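Local coordinates for EmGH1 (Erythrobacter marinus, PDB 5Z87), which probably hydrolyses beta-glucosides as a glycosyl hydrolase family 3 enzyme, with related xylosidase or arabinofuranosidase activity possible, at residues A169-G173 with F390-A396. Numbering follows the deposited sequence.
Sequences ARSRG and FADPALA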
loop_
_atom_site.group_PDB
_atom_site.type_symbol
_atom_site.label_atom_id
_atom_site.label_comp_id
_atom_site.label_asym_id
_atom_site.label_seq_id
_atom_site.Cartn_x
_atom_site.Cartn_y
_atom_site.Cartn_z
ATOM N N ALA A 169 -12.929 29.750 -21.243
ATOM C CA ALA A 169 -13.561 29.867 -19.933
ATOM C C ALA A 169 -13.848 31.329 -19.590
ATOM O O ALA A 169 -14.960 31.671 -19.174
ATOM C CB ALA A 169 -12.675 29.215 -18.862
ATOM N N ARG A 170 -12.856 32.203 -19.758
ATOM C CA ARG A 170 -13.020 33.600 -19.365
ATOM C C ARG A 170 -14.067 34.296 -20.234
ATOM O O ARG A 170 -14.894 35.064 -19.728
ATOM C CB ARG A 170 -11.665 34.313 -19.432
ATOM C CG ARG A 170 -11.626 35.681 -18.755
ATOM C CD ARG A 170 -11.971 35.578 -17.271
ATOM N NE ARG A 170 -12.280 36.871 -16.664
ATOM C CZ ARG A 170 -11.409 37.592 -15.963
ATOM N NH1 ARG A 170 -11.765 38.765 -15.446
ATOM N NH2 ARG A 170 -10.176 37.144 -15.782
ATOM N N SER A 171 -14.077 34.009 -21.534
ATOM C CA SER A 171 -15.091 34.591 -22.406
ATOM C C SER A 171 -16.499 34.162 -22.014
ATOM O O SER A 171 -17.461 34.879 -22.311
ATOM C CB SER A 171 -14.815 34.213 -23.868
ATOM O OG SER A 171 -15.131 32.851 -24.092
ATOM N N ARG A 172 -16.647 33.020 -21.352
ATOM C CA ARG A 172 -17.952 32.547 -20.899
ATOM C C ARG A 172 -18.251 32.943 -19.454
ATOM O O ARG A 172 -19.249 32.489 -18.886
ATOM C CB ARG A 172 -18.056 31.024 -21.069
ATOM C CG ARG A 172 -18.014 30.566 -22.536
ATOM C CD ARG A 172 -17.832 29.050 -22.691
ATOM N NE ARG A 172 -19.033 28.326 -22.291
ATOM C CZ ARG A 172 -19.485 27.232 -22.893
ATOM N NH1 ARG A 172 -18.825 26.713 -23.929
ATOM N NH2 ARG A 172 -20.600 26.658 -22.462
ATOM N N GLY A 173 -17.419 33.780 -18.846
ATOM C CA GLY A 173 -17.722 34.308 -17.536
ATOM C C GLY A 173 -17.032 33.626 -16.380
ATOM O O GLY A 173 -17.231 34.039 -15.235
ATOM N N PHE A 390 -18.262 41.126 -17.028
ATOM C CA PHE A 390 -18.394 39.802 -16.432
ATOM C C PHE A 390 -18.052 38.688 -17.420
ATOM O O PHE A 390 -17.532 37.644 -17.014
ATOM C CB PHE A 390 -19.808 39.611 -15.897
ATOM C CG PHE A 390 -20.227 40.658 -14.915
ATOM C CD1 PHE A 390 -19.369 41.060 -13.899
ATOM C CD2 PHE A 390 -21.481 41.249 -15.006
ATOM C CE1 PHE A 390 -19.759 42.028 -12.982
ATOM C CE2 PHE A 390 -21.881 42.212 -14.098
ATOM C CZ PHE A 390 -21.018 42.606 -13.082
ATOM N N ALA A 391 -18.325 38.893 -18.703
ATOM C CA ALA A 391 -18.204 37.874 -19.745
ATOM C C ALA A 391 -18.272 38.583 -21.097
ATOM O O ALA A 391 -18.325 39.817 -21.160
ATOM C CB ALA A 391 -19.291 36.812 -19.599
ATOM N N ASP A 392 -18.286 37.802 -22.178
ATOM C CA ASP A 392 -18.221 38.333 -23.542
ATOM C C ASP A 392 -18.906 37.343 -24.463
ATOM O O ASP A 392 -18.255 36.484 -25.076
ATOM C CB ASP A 392 -16.782 38.575 -23.997
ATOM C CG ASP A 392 -16.702 39.324 -25.334
ATOM O OD1 ASP A 392 -17.698 39.341 -26.088
ATOM O OD2 ASP A 392 -15.632 39.895 -25.633
ATOM N N PRO A 393 -20.226 37.450 -24.612
ATOM C CA PRO A 393 -20.966 36.399 -25.331
ATOM C C PRO A 393 -20.493 36.165 -26.754
ATOM O O PRO A 393 -20.463 35.012 -27.203
ATOM C CB PRO A 393 -22.415 36.907 -25.277
ATOM C CG PRO A 393 -22.455 37.753 -24.029
ATOM C CD PRO A 393 -21.116 38.420 -23.954
ATOM N N ALA A 394 -20.099 37.215 -27.478
ATOM C CA ALA A 394 -19.792 37.034 -28.894
ATOM C C ALA A 394 -18.416 36.415 -29.089
ATOM O O ALA A 394 -18.238 35.554 -29.956
ATOM C CB ALA A 394 -19.903 38.367 -29.644
ATOM N N LEU A 395 -17.433 36.848 -28.302
ATOM C CA LEU A 395 -16.136 36.183 -28.307
ATOM C C LEU A 395 -16.265 34.730 -27.871
ATOM O O LEU A 395 -15.639 33.844 -28.461
ATOM C CB LEU A 395 -15.159 36.920 -27.393
ATOM C CG LEU A 395 -13.785 36.257 -27.283
ATOM C CD1 LEU A 395 -13.115 36.226 -28.663
ATOM C CD2 LEU A 395 -12.900 36.952 -26.232
ATOM N N ALA A 396 -17.064 34.470 -26.836
ATOM C CA ALA A 396 -17.301 33.097 -26.400
ATOM C C ALA A 396 -17.782 32.224 -27.553
ATOM O O ALA A 396 -17.443 31.037 -27.627
ATOM C CB ALA A 396 -18.326 33.071 -25.260
HETATM O O HOH W 1 -14.925 36.867 -17.519
HETATM O O HOH W 2 -17.898 36.730 -14.259
#
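Ser171 packs against Ala396 at the close end of this contact: OG lies 3.2 Å from Ala396 CA, and Ala396 CB touches both Ser171 OG (3.4 Å) and Arg172 CG (3.7 Å). A chi1 of 73° tucks the hydroxyl back over its own helix, where the carbonyls of Lys167 and Glu168, one helical turn earlier, share its one proton. The single direct hydrogen bond across the contact runs from Asp392 N to Ser171 O (3.0 Å), with the donor tilted 29° from the carbonyl plane. Here two helix ends meet. Helix 155-171, from the TIM-barrel-type N-terminal domain, closes in a Schellman motif with Gly173 as its C-prime residue, while Asp392 is the N-cap of helix 393-399, its OD1 weakly accepting from Leu395 N. Beyond Ala391, whose CB rests 3.6 Å from Gly173 CA, direct packing gives way to water. Phe390 O takes a CA-H...O contact from Gly173 and accepts from two waters: one also donates to Arg170 O and accepts from Arg170 NE (2.8 Å), in the guanidinium plane, while the other joins Phe390 O to Gly173 O. Arg170 NH1 and NH2 bond to the carbonyls of Cys383 and Arg227, respectively.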